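Local atomic coordinates of trehalose-6-phosphate phosphatase (PDB entry 5DXF), a protein that contains, in this N-terminal fragment, a glycosyltransferase family 20 domain of the GT-B type, in which two Rossmann-like lobes face each other. Residues P158-I163 / L228-P233; F232-Y237 / Q265-S270; L455-F460 / K468-V473. All coordinates share one frame; numbering follows the deposited sequence.

From the N terminus, the end of helix 147-160 is the first to find its partner: interaction 1 closes a long excursion by bringing 158-163 against the loop 228-233 that follows strand 223-227. The end of that loop is also the start of 232-237, and interaction 2 closes a shorter one onto helix 262-274. The two neither nest nor cross but overlap by two residues, sharing Phe232 and Pro233, and the hydroxyl of Tyr162 reaches the backbone of Ser234. Interaction 3 follows in series, joining neighbouring parallel strands of the second lobe across a short helix-free connection. Its centre lies about 21 Å from that of interaction 1 and about 24 Å from that of interaction 2.

Interaction 1. Residues P158-I163 / L228-P233; sequences PVFHYI and LHVPFP
Pro233 lies over one face of the Phe160 ring, and no hydrogen bond joins the two segments: proline rings, aromatic rings and aliphatic branches make the contact. The CD of Pro233 stands 3.8 Å from the centroid of the Phe160 ring, 21° off its normal, in a CH-pi contact. With CG of Phe160 beside the backbone N (chi1 -75°), the ring reaches into the bend of 228-233. There Val230 CG2 meets its edge, 4.2 Å from Phe160 CD1, and the Pro231 carbonyl oxygen approaches obliquely. The ring of Phe232 meets that of Phe160 with planes at 54° and centroids 5.2 Å apart. Helix 147-160 ends here in a Schellman motif: Ile163 N bonds to Pro158 O, Tyr162 N bonds to Val159 O, and Tyr162 is the C-prime residue with positive phi. This turn carries the Tyr162 ring along the far end of the loop, where its edge meets Pro233, Tyr162 CE1 lying 3.3 Å from Pro233 CB. Its hydroxyl bonds to the backbone N of Ser234, and its ring stacks on Tyr237. His161 packs on the other proline, with NE2 3.6 Å from Pro231 CD and the ring edge toward Val230 CG1; ND1 is bonded to Trp157 O. From the second lobe, Arg434 gives a hydrogen bond to Phe160 O and a cation-pi contact to Tyr162, while Val343 touches His161, which places this helix end where the two lobes meet.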
ATOM      1  N   PRO A 158       2.708  -2.504 -14.038  1.00 53.64           N
ATOM      2  CA  PRO A 158       3.935  -3.265 -14.308  1.00 54.92           C
ATOM      3  C   PRO A 158       5.156  -2.385 -14.529  1.00 47.90           C
ATOM      4  O   PRO A 158       6.233  -2.713 -14.029  1.00 47.31           O
ATOM      5  CB  PRO A 158       3.602  -4.030 -15.589  1.00 52.18           C
ATOM      6  CG  PRO A 158       2.130  -4.073 -15.629  1.00 52.81           C
ATOM      7  CD  PRO A 158       1.682  -2.781 -15.054  1.00 47.96           C
ATOM      8  N   VAL A 159       4.991  -1.295 -15.272  1.00 40.44           N
ATOM      9  CA  VAL A 159       6.096  -0.384 -15.555  1.00 49.78           C
ATOM     10  C   VAL A 159       6.635   0.270 -14.282  1.00 46.25           C
ATOM     11  O   VAL A 159       7.847   0.298 -14.058  1.00 43.11           O
ATOM     12  CB  VAL A 159       5.674   0.717 -16.549  1.00 46.10           C
ATOM     13  CG1 VAL A 159       6.738   1.799 -16.634  1.00 46.59           C
ATOM     14  CG2 VAL A 159       5.411   0.118 -17.923  1.00 50.71           C
ATOM     15  N   PHE A 160       5.743   0.777 -13.446  1.00 47.26           N
ATOM     16  CA  PHE A 160       6.129   1.441 -12.210  1.00 47.95           C
ATOM     17  C   PHE A 160       6.835   0.476 -11.290  1.00 48.58           C
ATOM     18  O   PHE A 160       7.654   0.862 -10.476  1.00 51.54           O
ATOM     19  CB  PHE A 160       4.930   2.052 -11.516  1.00 48.46           C
ATOM     20  CG  PHE A 160       4.429   3.291 -12.168  1.00 47.06           C
ATOM     21  CD1 PHE A 160       3.829   4.274 -11.427  1.00 57.15           C
ATOM     22  CD2 PHE A 160       4.559   3.469 -13.518  1.00 48.84           C
ATOM     23  CE1 PHE A 160       3.362   5.420 -12.027  1.00 61.96           C
ATOM     24  CE2 PHE A 160       4.092   4.607 -14.128  1.00 50.02           C
ATOM     25  CZ  PHE A 160       3.492   5.586 -13.383  1.00 54.72           C
ATOM     26  N   HIS A 161       6.484  -0.789 -11.417  1.00 41.57           N
ATOM     27  CA  HIS A 161       7.090  -1.840 -10.629  1.00 44.20           C
ATOM     28  C   HIS A 161       8.239  -2.554 -11.310  1.00 44.20           C
ATOM     29  O   HIS A 161       8.700  -3.571 -10.824  1.00 48.70           O
ATOM     30  CB  HIS A 161       6.041  -2.821 -10.153  1.00 45.03           C
ATOM     31  CG  HIS A 161       5.074  -2.222  -9.193  1.00 40.58           C
ATOM     32  ND1 HIS A 161       4.013  -1.452  -9.599  1.00 45.32           N
ATOM     33  CD2 HIS A 161       5.025  -2.249  -7.846  1.00 42.77           C
ATOM     34  CE1 HIS A 161       3.341  -1.042  -8.545  1.00 41.06           C
ATOM     35  NE2 HIS A 161       3.932  -1.518  -7.469  1.00 45.56           N
ATOM     36  N   TYR A 162       8.712  -2.000 -12.420  1.00 53.14           N
ATOM     37  CA  TYR A 162       9.803  -2.594 -13.179  1.00 49.19           C
ATOM     38  C   TYR A 162       9.502  -3.998 -13.686  1.00 50.43           C
ATOM     39  O   TYR A 162      10.306  -4.904 -13.541  1.00 56.27           O
ATOM     40  CB  TYR A 162      11.081  -2.609 -12.344  1.00 49.85           C
ATOM     41  CG  TYR A 162      11.616  -1.247 -11.991  1.00 49.76           C
ATOM     42  CD1 TYR A 162      11.049  -0.102 -12.508  1.00 53.43           C
ATOM     43  CD2 TYR A 162      12.685  -1.113 -11.135  1.00 43.84           C
ATOM     44  CE1 TYR A 162      11.541   1.143 -12.184  1.00 54.61           C
ATOM     45  CE2 TYR A 162      13.183   0.124 -10.806  1.00 49.57           C
ATOM     46  CZ  TYR A 162      12.610   1.249 -11.333  1.00 55.59           C
ATOM     47  OH  TYR A 162      13.113   2.479 -11.001  1.00 52.93           O
ATOM     48  N   ILE A 163       8.321  -4.174 -14.254  1.00 42.39           N
ATOM     49  CA  ILE A 163       7.927  -5.455 -14.828  1.00 54.37           C
ATOM     50  C   ILE A 163       7.683  -5.327 -16.328  1.00 60.45           C
ATOM     51  O   ILE A 163       6.712  -4.701 -16.757  1.00 57.98           O
ATOM     52  CB  ILE A 163       6.658  -6.014 -14.159  1.00 58.83           C
ATOM     53  CG1 ILE A 163       6.905  -6.274 -12.672  1.00 58.93           C
ATOM     54  CG2 ILE A 163       6.202  -7.288 -14.858  1.00 74.41           C
ATOM     55  CD1 ILE A 163       5.644  -6.567 -11.891  1.00 61.64           C
ATOM     56  N   LEU A 228       1.695   9.830  -4.581  1.00 52.71           N
ATOM     57  CA  LEU A 228       1.818   8.533  -5.230  1.00 52.99           C
ATOM     58  C   LEU A 228       2.128   7.469  -4.187  1.00 51.97           C
ATOM     59  O   LEU A 228       3.173   7.514  -3.542  1.00 56.81           O
ATOM     60  CB  LEU A 228       2.907   8.568  -6.302  1.00 53.17           C
ATOM     61  CG  LEU A 228       2.904   7.398  -7.284  1.00 54.69           C
ATOM     62  CD1 LEU A 228       1.694   7.493  -8.200  1.00 54.60           C
ATOM     63  CD2 LEU A 228       4.193   7.353  -8.087  1.00 54.05           C
ATOM     64  N   HIS A 229       1.216   6.517  -4.012  1.00 50.51           N
ATOM     65  CA  HIS A 229       1.404   5.459  -3.019  1.00 57.88           C
ATOM     66  C   HIS A 229       2.311   4.369  -3.573  1.00 52.37           C
ATOM     67  O   HIS A 229       3.062   3.730  -2.833  1.00 50.61           O
ATOM     68  CB  HIS A 229       0.059   4.858  -2.594  1.00 54.60           C
ATOM     69  CG  HIS A 229      -0.819   5.802  -1.839  1.00 61.83           C
ATOM     70  ND1 HIS A 229      -0.937   5.770  -0.464  1.00 52.55           N
ATOM     71  CD2 HIS A 229      -1.637   6.795  -2.263  1.00 57.47           C
ATOM     72  CE1 HIS A 229      -1.781   6.706  -0.076  1.00 50.51           C
ATOM     73  NE2 HIS A 229      -2.221   7.342  -1.147  1.00 59.56           N
ATOM     74  N   VAL A 230       2.228   4.160  -4.880  1.00 51.34           N
ATOM     75  CA  VAL A 230       3.061   3.176  -5.559  1.00 55.12           C
ATOM     76  C   VAL A 230       4.432   3.762  -5.902  1.00 51.18           C
ATOM     77  O   VAL A 230       4.597   4.984  -5.884  1.00 51.53           O
ATOM     78  CB  VAL A 230       2.368   2.670  -6.850  1.00 51.64           C
ATOM     79  CG1 VAL A 230       1.203   1.770  -6.490  1.00 48.86           C
ATOM     80  CG2 VAL A 230       1.900   3.840  -7.710  1.00 46.66           C
ATOM     81  N   PRO A 231       5.371   2.928  -6.297  1.00 53.15           N
ATOM     82  CA  PRO A 231       6.699   3.395  -6.687  1.00 55.31           C
ATOM     83  C   PRO A 231       6.687   4.172  -7.992  1.00 49.67           C
ATOM     84  O   PRO A 231       5.775   4.027  -8.778  1.00 48.74           O
ATOM     85  CB  PRO A 231       7.466   2.101  -6.887  1.00 52.39           C
ATOM     86  CG  PRO A 231       6.794   1.135  -5.999  1.00 51.53           C
ATOM     87  CD  PRO A 231       5.350   1.489  -6.018  1.00 45.90           C
ATOM     88  N   PHE A 232       7.682   5.019  -8.200  1.00 53.35           N
ATOM     89  CA  PHE A 232       7.850   5.668  -9.489  1.00 53.92           C
ATOM     90  C   PHE A 232       9.067   5.118 -10.201  1.00 54.26           C
ATOM     91  O   PHE A 232      10.133   4.987  -9.619  1.00 51.11           O
ATOM     92  CB  PHE A 232       7.937   7.183  -9.381  1.00 48.43           C
ATOM     93  CG  PHE A 232       7.468   7.891 -10.610  1.00 47.69           C
ATOM     94  CD1 PHE A 232       6.144   8.206 -10.772  1.00 42.81           C
ATOM     95  CD2 PHE A 232       8.352   8.217 -11.615  1.00 53.78           C
ATOM     96  CE1 PHE A 232       5.704   8.840 -11.905  1.00 46.70           C
ATOM     97  CE2 PHE A 232       7.926   8.854 -12.754  1.00 46.68           C
ATOM     98  CZ  PHE A 232       6.596   9.164 -12.901  1.00 49.05           C
ATOM     99  N   PRO A 233       8.839   4.757 -11.537  1.00 50.62           N
ATOM    100  CA  PRO A 233      10.002   4.125 -12.174  1.00 55.33           C
ATOM    101  C   PRO A 233      11.050   5.079 -12.723  1.00 52.30           C
ATOM    102  O   PRO A 233      10.735   6.219 -13.013  1.00 44.49           O
ATOM    103  CB  PRO A 233       9.383   3.336 -13.310  1.00 50.00           C
ATOM    104  CG  PRO A 233       8.350   4.243 -13.828  1.00 50.64           C
ATOM    105  CD  PRO A 233       7.737   4.859 -12.620  1.00 51.30           C
TER

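Interaction 2. Residues F232-Y237 / Q265-S270; sequences FPSSEY and QRHFIS
Phe268 turns the edge of its ring onto the face of Phe232, a T-shaped pair with centroids 5.1 Å apart and planes at 83°. This is the close-packed part of the contact. CD1 of Phe268 comes 3.5 Å from CZ of Phe232, offset toward the rim of the ring. With CG of Phe268 anti to the backbone N (chi1 177°), the ring swings its CD1 edge onto Phe232; CB lies over the same face, 4.2 Å from the Phe232 centroid, as a CH-pi contact. The opposite face of Phe232 carries CD of Pro233, so this buried ring is held between a proline and a phenylalanine. The side toward solvent is more polar and more weakly bonded. His267, one residue before Phe268 on helix 262-274 and partly exposed, points its ring along the backbone of Phe232-Ser234. Its ND1 gives a weak hydrogen bond of 3.3 Å to Phe232 O, which lies in the plane of the imidazole at its edge. Ser234 lies over one face of the same ring: its CB is 4.1 Å from the ring centroid and only 8° off the normal, with OG toward the rim. Ser234 occupies the N-cap position of helix 235-238, yet its side chain makes no capping bond. CB of His267 also packs 3.5 Å from Pro233 O. The arrangement joins the loop after strand 223-227 to helix 262-274 within the first Rossmann-like lobe. Around the two phenylalanines, Met251 of helix 244-251 touches both rings; Phe268 also reaches Leu248 of that helix and Val294 of strand 290-296, and its ring meets that of Phe259 on strand 256-259.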
ATOM      1  N   PHE A 232       7.682   5.019  -8.200  1.00 53.35           N
ATOM      2  CA  PHE A 232       7.850   5.668  -9.489  1.00 53.92           C
ATOM      3  C   PHE A 232       9.067   5.118 -10.201  1.00 54.26           C
ATOM      4  O   PHE A 232      10.133   4.987  -9.619  1.00 51.11           O
ATOM      5  CB  PHE A 232       7.937   7.183  -9.381  1.00 48.43           C
ATOM      6  CG  PHE A 232       7.468   7.891 -10.610  1.00 47.69           C
ATOM      7  CD1 PHE A 232       6.144   8.206 -10.772  1.00 42.81           C
ATOM      8  CD2 PHE A 232       8.352   8.217 -11.615  1.00 53.78           C
ATOM      9  CE1 PHE A 232       5.704   8.840 -11.905  1.00 46.70           C
ATOM     10  CE2 PHE A 232       7.926   8.854 -12.754  1.00 46.68           C
ATOM     11  CZ  PHE A 232       6.596   9.164 -12.901  1.00 49.05           C
ATOM     12  N   PRO A 233       8.839   4.757 -11.537  1.00 50.62           N
ATOM     13  CA  PRO A 233      10.002   4.125 -12.174  1.00 55.33           C
ATOM     14  C   PRO A 233      11.050   5.079 -12.723  1.00 52.30           C
ATOM     15  O   PRO A 233      10.735   6.219 -13.013  1.00 44.49           O
ATOM     16  CB  PRO A 233       9.383   3.336 -13.310  1.00 50.00           C
ATOM     17  CG  PRO A 233       8.350   4.243 -13.828  1.00 50.64           C
ATOM     18  CD  PRO A 233       7.737   4.859 -12.620  1.00 51.30           C
ATOM     19  N   SER A 234      12.251   4.568 -12.951  1.00 55.89           N
ATOM     20  CA  SER A 234      13.367   5.301 -13.529  1.00 48.19           C
ATOM     21  C   SER A 234      13.010   5.666 -14.941  1.00 58.01           C
ATOM     22  O   SER A 234      12.118   5.076 -15.522  1.00 54.40           O
ATOM     23  CB  SER A 234      14.593   4.411 -13.586  1.00 20.00           C
ATOM     24  OG  SER A 234      15.721   5.046 -13.047  1.00 20.00           O
ATOM     25  N   SER A 235      13.667   6.683 -15.475  1.00 52.91           N
ATOM     26  CA  SER A 235      13.339   7.195 -16.793  1.00 55.56           C
ATOM     27  C   SER A 235      13.419   6.083 -17.832  1.00 45.09           C
ATOM     28  O   SER A 235      12.684   6.081 -18.797  1.00 44.11           O
ATOM     29  CB  SER A 235      14.251   8.369 -17.165  1.00 56.69           C
ATOM     30  OG  SER A 235      15.598   8.099 -16.847  1.00 55.60           O
ATOM     31  N   GLU A 236      14.320   5.138 -17.633  1.00 44.62           N
ATOM     32  CA  GLU A 236      14.485   4.050 -18.572  1.00 47.31           C
ATOM     33  C   GLU A 236      13.233   3.217 -18.734  1.00 52.12           C
ATOM     34  O   GLU A 236      12.908   2.821 -19.836  1.00 60.10           O
ATOM     35  CB  GLU A 236      15.576   3.118 -18.100  1.00 44.14           C
ATOM     36  CG  GLU A 236      16.652   3.765 -17.282  1.00 43.25           C
ATOM     37  CD  GLU A 236      17.959   3.059 -17.452  1.00 50.68           C
ATOM     38  OE1 GLU A 236      18.659   3.385 -18.407  1.00 65.68           O
ATOM     39  OE2 GLU A 236      18.286   2.172 -16.654  1.00 60.57           O
ATOM     40  N   TYR A 237      12.545   2.935 -17.637  1.00 44.47           N
ATOM     41  CA  TYR A 237      11.297   2.188 -17.667  1.00 38.96           C
ATOM     42  C   TYR A 237      10.125   3.064 -18.087  1.00 48.74           C
ATOM     43  O   TYR A 237       9.228   2.609 -18.793  1.00 52.54           O
ATOM     44  CB  TYR A 237      11.024   1.558 -16.300  1.00 51.01           C
ATOM     45  CG  TYR A 237      11.425   0.107 -16.226  1.00 56.72           C
ATOM     46  CD1 TYR A 237      10.564  -0.887 -16.666  1.00 45.05           C
ATOM     47  CD2 TYR A 237      12.665  -0.270 -15.729  1.00 47.32           C
ATOM     48  CE1 TYR A 237      10.921  -2.217 -16.610  1.00 38.03           C
ATOM     49  CE2 TYR A 237      13.033  -1.600 -15.668  1.00 50.23           C
ATOM     50  CZ  TYR A 237      12.156  -2.568 -16.109  1.00 48.28           C
ATOM     51  OH  TYR A 237      12.519  -3.892 -16.050  1.00 57.18           O
ATOM     52  N   GLN A 265      11.213   9.961  -5.869  1.00 61.18           N
ATOM     53  CA  GLN A 265      11.330  11.400  -6.080  1.00 59.05           C
ATOM     54  C   GLN A 265      12.389  11.707  -7.137  1.00 53.81           C
ATOM     55  O   GLN A 265      12.135  12.445  -8.103  1.00 51.51           O
ATOM     56  CB  GLN A 265      11.666  12.102  -4.756  1.00 71.47           C
ATOM     57  CG  GLN A 265      11.744  13.622  -4.836  1.00 65.06           C
ATOM     58  CD  GLN A 265      12.190  14.259  -3.530  1.00 65.14           C
ATOM     59  OE1 GLN A 265      12.186  13.617  -2.481  1.00 73.65           O
ATOM     60  NE2 GLN A 265      12.580  15.527  -3.592  1.00 62.31           N
ATOM     61  N   ARG A 266      13.571  11.123  -6.954  1.00 56.56           N
ATOM     62  CA  ARG A 266      14.669  11.311  -7.900  1.00 62.14           C
ATOM     63  C   ARG A 266      14.286  10.842  -9.305  1.00 64.96           C
ATOM     64  O   ARG A 266      14.582  11.516 -10.297  1.00 63.07           O
ATOM     65  CB  ARG A 266      15.924  10.576  -7.418  1.00 62.87           C
ATOM     66  CG  ARG A 266      16.436  11.060  -6.065  1.00 64.89           C
ATOM     67  CD  ARG A 266      17.763  10.416  -5.676  1.00 76.22           C
ATOM     68  NE  ARG A 266      17.692   8.958  -5.637  1.00 99.39           N
ATOM     69  CZ  ARG A 266      18.639   8.177  -5.128  1.00 92.36           C
ATOM     70  NH1 ARG A 266      19.733   8.712  -4.602  1.00 93.89           N
ATOM     71  NH2 ARG A 266      18.491   6.859  -5.138  1.00 90.60           N
ATOM     72  N   HIS A 267      13.615   9.697  -9.380  1.00 66.18           N
ATOM     73  CA  HIS A 267      13.201   9.133 -10.662  1.00 54.55           C
ATOM     74  C   HIS A 267      12.163  10.000 -11.362  1.00 56.35           C
ATOM     75  O   HIS A 267      12.211  10.174 -12.580  1.00 59.25           O
ATOM     76  CB  HIS A 267      12.656   7.719 -10.473  1.00 49.94           C
ATOM     77  CG  HIS A 267      13.702   6.720 -10.090  1.00 53.25           C
ATOM     78  ND1 HIS A 267      13.398   5.513  -9.502  1.00 57.46           N
ATOM     79  CD2 HIS A 267      15.050   6.754 -10.215  1.00 56.25           C
ATOM     80  CE1 HIS A 267      14.516   4.845  -9.276  1.00 56.61           C
ATOM     81  NE2 HIS A 267      15.531   5.573  -9.701  1.00 56.77           N
ATOM     82  N   PHE A 268      11.222  10.538 -10.591  1.00 48.59           N
ATOM     83  CA  PHE A 268      10.200  11.407 -11.157  1.00 55.81           C
ATOM     84  C   PHE A 268      10.824  12.683 -11.698  1.00 67.35           C
ATOM     85  O   PHE A 268      10.483  13.131 -12.793  1.00 64.02           O
ATOM     86  CB  PHE A 268       9.134  11.745 -10.118  1.00 54.02           C
ATOM     87  CG  PHE A 268       8.092  12.704 -10.614  1.00 51.47           C
ATOM     88  CD1 PHE A 268       7.045  12.259 -11.400  1.00 38.68           C
ATOM     89  CD2 PHE A 268       8.160  14.050 -10.295  1.00 55.04           C
ATOM     90  CE1 PHE A 268       6.085  13.136 -11.859  1.00 46.94           C
ATOM     91  CE2 PHE A 268       7.203  14.932 -10.751  1.00 49.93           C
ATOM     92  CZ  PHE A 268       6.163  14.473 -11.534  1.00 48.24           C
ATOM     93  N   ILE A 269      11.735  13.263 -10.919  1.00 59.55           N
ATOM     94  CA  ILE A 269      12.453  14.461 -11.344  1.00 63.46           C
ATOM     95  C   ILE A 269      13.219  14.221 -12.644  1.00 64.31           C
ATOM     96  O   ILE A 269      13.092  14.995 -13.608  1.00 63.79           O
ATOM     97  CB  ILE A 269      13.421  14.939 -10.243  1.00 65.11           C
ATOM     98  CG1 ILE A 269      12.623  15.514  -9.071  1.00 65.73           C
ATOM     99  CG2 ILE A 269      14.398  15.962 -10.791  1.00 64.30           C
ATOM    100  CD1 ILE A 269      13.440  15.784  -7.848  1.00 59.67           C
ATOM    101  N   SER A 270      13.921  13.098 -12.699  1.00 56.69           N
ATOM    102  CA  SER A 270      14.683  12.718 -13.874  1.00 64.11           C
ATOM    103  C   SER A 270      13.792  12.528 -15.076  1.00 61.93           C
ATOM    104  O   SER A 270      14.118  12.945 -16.166  1.00 64.13           O
ATOM    105  CB  SER A 270      15.424  11.422 -13.608  1.00 20.00           C
ATOM    106  OG  SER A 270      16.748  11.508 -14.078  1.00 20.00           O
TER

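Interaction 3. Residues L455-F460 / K468-V473; sequences LILSEF and KDAIMV
Leu457 uses both of its backbone polar atoms on the neighbouring strand: its N donates to Ile471 O at 2.9 Å, and its O accepts from Val473 N at 2.8 Å. The two bonds straddle Met472, the pattern of a parallel pair, and the CA of Met472 adds a CA-H...O contact of 3.2 Å to Leu457 O. One residue past the strand, Glu459 N bonds to Val473 O at 3.0 Å, with a C=O...N angle of 165°, so the bonding continues into the turn. Side chains meet next. On the face bearing Ile456, Ser458, Ile471 and Val473, the CG2 branch of Ile456 crosses Val473, 4.1 Å from its CB. On the other face the thioether of Met472, its chain bent back at chi2 (-86°), sets SD 4.2 Å from CB of Leu457, while CD2 of Leu457 reaches the methyl of Ala470. At the end of the strand, Ser458 OG accepts from Phe460 N at 3.2 Å in an ST turn and is also bonded to Ser432 O, which ties the turn to the loop after strand 428-430. That strand lies on the far side of 455-458 and bonds the backbone of Ile456, so 455-458 lies between 428-430 and 471-473, all parallel, in the second Rossmann-like lobe. Thr484 of helix 478-489 packs on Ile456, Ile471 and Val473; Ser441 of helix 439-447 packs on Leu455 and Leu457. Backbone hydrogen bonds thus fix the register and apolar branches meet on both faces; with no salt bridge between the segments, the pairing should depend little on charge.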
ATOM      1  N   LEU A 455      11.508  -8.546  13.433  1.00 51.71           N
ATOM      2  CA  LEU A 455      11.056  -8.254  12.084  1.00 45.70           C
ATOM      3  C   LEU A 455      12.232  -8.275  11.117  1.00 51.53           C
ATOM      4  O   LEU A 455      13.238  -7.596  11.331  1.00 60.74           O
ATOM      5  CB  LEU A 455      10.360  -6.894  12.035  1.00 40.94           C
ATOM      6  CG  LEU A 455      10.180  -6.300  10.636  1.00 44.23           C
ATOM      7  CD1 LEU A 455       9.157  -7.096   9.840  1.00 42.88           C
ATOM      8  CD2 LEU A 455       9.791  -4.831  10.715  1.00 44.13           C
ATOM      9  N   ILE A 456      12.107  -9.069  10.061  1.00 48.59           N
ATOM     10  CA  ILE A 456      13.100  -9.086   8.998  1.00 53.55           C
ATOM     11  C   ILE A 456      12.533  -8.375   7.775  1.00 48.59           C
ATOM     12  O   ILE A 456      11.422  -8.674   7.322  1.00 49.53           O
ATOM     13  CB  ILE A 456      13.525 -10.516   8.629  1.00 48.19           C
ATOM     14  CG1 ILE A 456      13.973 -11.274   9.879  1.00 47.45           C
ATOM     15  CG2 ILE A 456      14.645 -10.487   7.601  1.00 51.64           C
ATOM     16  CD1 ILE A 456      14.520 -12.654   9.586  1.00 48.41           C
ATOM     17  N   LEU A 457      13.304  -7.428   7.251  1.00 49.99           N
ATOM     18  CA  LEU A 457      12.818  -6.515   6.229  1.00 59.29           C
ATOM     19  C   LEU A 457      13.676  -6.558   4.970  1.00 56.07           C
ATOM     20  O   LEU A 457      14.907  -6.534   5.037  1.00 55.15           O
ATOM     21  CB  LEU A 457      12.768  -5.089   6.787  1.00 53.48           C
ATOM     22  CG  LEU A 457      11.586  -4.221   6.362  1.00 62.06           C
ATOM     23  CD1 LEU A 457      10.291  -4.951   6.655  1.00 57.54           C
ATOM     24  CD2 LEU A 457      11.617  -2.880   7.081  1.00 63.01           C
ATOM     25  N   SER A 458      13.012  -6.636   3.822  1.00 53.13           N
ATOM     26  CA  SER A 458      13.694  -6.568   2.538  1.00 51.34           C
ATOM     27  C   SER A 458      14.255  -5.167   2.376  1.00 50.84           C
ATOM     28  O   SER A 458      13.611  -4.191   2.756  1.00 52.35           O
ATOM     29  CB  SER A 458      12.744  -6.912   1.387  1.00 49.42           C
ATOM     30  OG  SER A 458      13.329  -6.627   0.129  1.00 47.91           O
ATOM     31  N   GLU A 459      15.461  -5.059   1.832  1.00 50.26           N
ATOM     32  CA  GLU A 459      16.082  -3.753   1.659  1.00 53.62           C
ATOM     33  C   GLU A 459      15.455  -3.002   0.489  1.00 54.31           C
ATOM     34  O   GLU A 459      15.686  -1.805   0.310  1.00 54.03           O
ATOM     35  CB  GLU A 459      17.588  -3.898   1.448  1.00 51.85           C
ATOM     36  CG  GLU A 459      17.966  -4.667   0.196  1.00 51.05           C
ATOM     37  CD  GLU A 459      19.457  -4.895   0.090  1.00 62.81           C
ATOM     38  OE1 GLU A 459      20.101  -5.114   1.137  1.00 67.86           O
ATOM     39  OE2 GLU A 459      19.990  -4.850  -1.039  1.00 69.60           O
ATOM     40  N   PHE A 460      14.655  -3.710  -0.302  1.00 52.48           N
ATOM     41  CA  PHE A 460      14.041  -3.123  -1.484  1.00 58.39           C
ATOM     42  C   PHE A 460      12.648  -2.571  -1.206  1.00 55.85           C
ATOM     43  O   PHE A 460      12.082  -1.863  -2.039  1.00 60.72           O
ATOM     44  CB  PHE A 460      13.971  -4.153  -2.612  1.00 53.68           C
ATOM     45  CG  PHE A 460      15.312  -4.648  -3.062  1.00 54.15           C
ATOM     46  CD1 PHE A 460      16.144  -3.840  -3.819  1.00 51.01           C
ATOM     47  CD2 PHE A 460      15.740  -5.922  -2.736  1.00 45.52           C
ATOM     48  CE1 PHE A 460      17.379  -4.293  -4.237  1.00 49.67           C
ATOM     49  CE2 PHE A 460      16.973  -6.380  -3.150  1.00 47.97           C
ATOM     50  CZ  PHE A 460      17.793  -5.565  -3.902  1.00 58.10           C
ATOM     51  N   LYS A 468      15.128   1.968   9.717  1.00 62.03           N
ATOM     52  CA  LYS A 468      16.535   1.712   9.418  1.00 60.86           C
ATOM     53  C   LYS A 468      17.171   0.670  10.334  1.00 66.69           C
ATOM     54  O   LYS A 468      18.026  -0.103   9.905  1.00 66.90           O
ATOM     55  CB  LYS A 468      17.339   3.018   9.494  1.00 72.34           C
ATOM     56  CG  LYS A 468      17.313   3.846   8.217  1.00 82.60           C
ATOM     57  CD  LYS A 468      18.366   4.947   8.249  1.00 82.10           C
ATOM     58  CE  LYS A 468      17.901   6.150   9.055  1.00 86.05           C
ATOM     59  NZ  LYS A 468      19.055   6.926   9.597  1.00 93.73           N
ATOM     60  N   ASP A 469      16.748   0.645  11.593  1.00 65.78           N
ATOM     61  CA  ASP A 469      17.366  -0.224  12.593  1.00 66.57           C
ATOM     62  C   ASP A 469      16.895  -1.676  12.511  1.00 59.53           C
ATOM     63  O   ASP A 469      17.458  -2.552  13.167  1.00 65.77           O
ATOM     64  CB  ASP A 469      17.100   0.325  13.997  1.00 69.52           C
ATOM     65  CG  ASP A 469      18.005   1.490  14.347  1.00 72.14           C
ATOM     66  OD1 ASP A 469      19.239   1.334  14.237  1.00 90.66           O
ATOM     67  OD2 ASP A 469      17.483   2.559  14.726  1.00 74.69           O
ATOM     68  N   ALA A 470      15.866  -1.929  11.709  1.00 58.45           N
ATOM     69  CA  ALA A 470      15.341  -3.282  11.553  1.00 56.37           C
ATOM     70  C   ALA A 470      16.363  -4.190  10.884  1.00 60.09           C
ATOM     71  O   ALA A 470      17.220  -3.723  10.132  1.00 64.17           O
ATOM     72  CB  ALA A 470      14.049  -3.264  10.747  1.00 47.83           C
ATOM     73  N   ILE A 471      16.272  -5.486  11.166  1.00 57.95           N
ATOM     74  CA  ILE A 471      17.099  -6.475  10.488  1.00 59.87           C
ATOM     75  C   ILE A 471      16.772  -6.450   8.997  1.00 60.27           C
ATOM     76  O   ILE A 471      15.609  -6.378   8.614  1.00 57.51           O
ATOM     77  CB  ILE A 471      16.879  -7.889  11.064  1.00 52.63           C
ATOM     78  CG1 ILE A 471      17.066  -7.878  12.584  1.00 59.89           C
ATOM     79  CG2 ILE A 471      17.833  -8.882  10.427  1.00 49.38           C
ATOM     80  CD1 ILE A 471      16.844  -9.226  13.244  1.00 44.52           C
ATOM     81  N   MET A 472      17.792  -6.522   8.159  1.00 62.02           N
ATOM     82  CA  MET A 472      17.599  -6.333   6.738  1.00 57.36           C
ATOM     83  C   MET A 472      18.095  -7.509   5.939  1.00 54.63           C
ATOM     84  O   MET A 472      19.021  -8.196   6.342  1.00 59.67           O
ATOM     85  CB  MET A 472      18.322  -5.081   6.290  1.00 57.15           C
ATOM     86  CG  MET A 472      17.829  -3.834   6.974  1.00 57.94           C
ATOM     87  SD  MET A 472      16.426  -3.152   6.111  1.00 63.98           S
ATOM     88  CE  MET A 472      16.324  -1.550   6.875  1.00 58.12           C
ATOM     89  N   VAL A 473      17.460  -7.744   4.802  1.00 60.45           N
ATOM     90  CA  VAL A 473      17.837  -8.858   3.957  1.00 54.78           C
ATOM     91  C   VAL A 473      17.762  -8.517   2.476  1.00 52.43           C
ATOM     92  O   VAL A 473      17.081  -7.587   2.080  1.00 48.48           O
ATOM     93  CB  VAL A 473      17.007 -10.110   4.307  1.00 20.00           C
ATOM     94  CG1 VAL A 473      15.697 -10.166   3.542  1.00 20.00           C
ATOM     95  CG2 VAL A 473      17.826 -11.375   4.161  1.00 20.00           C
TER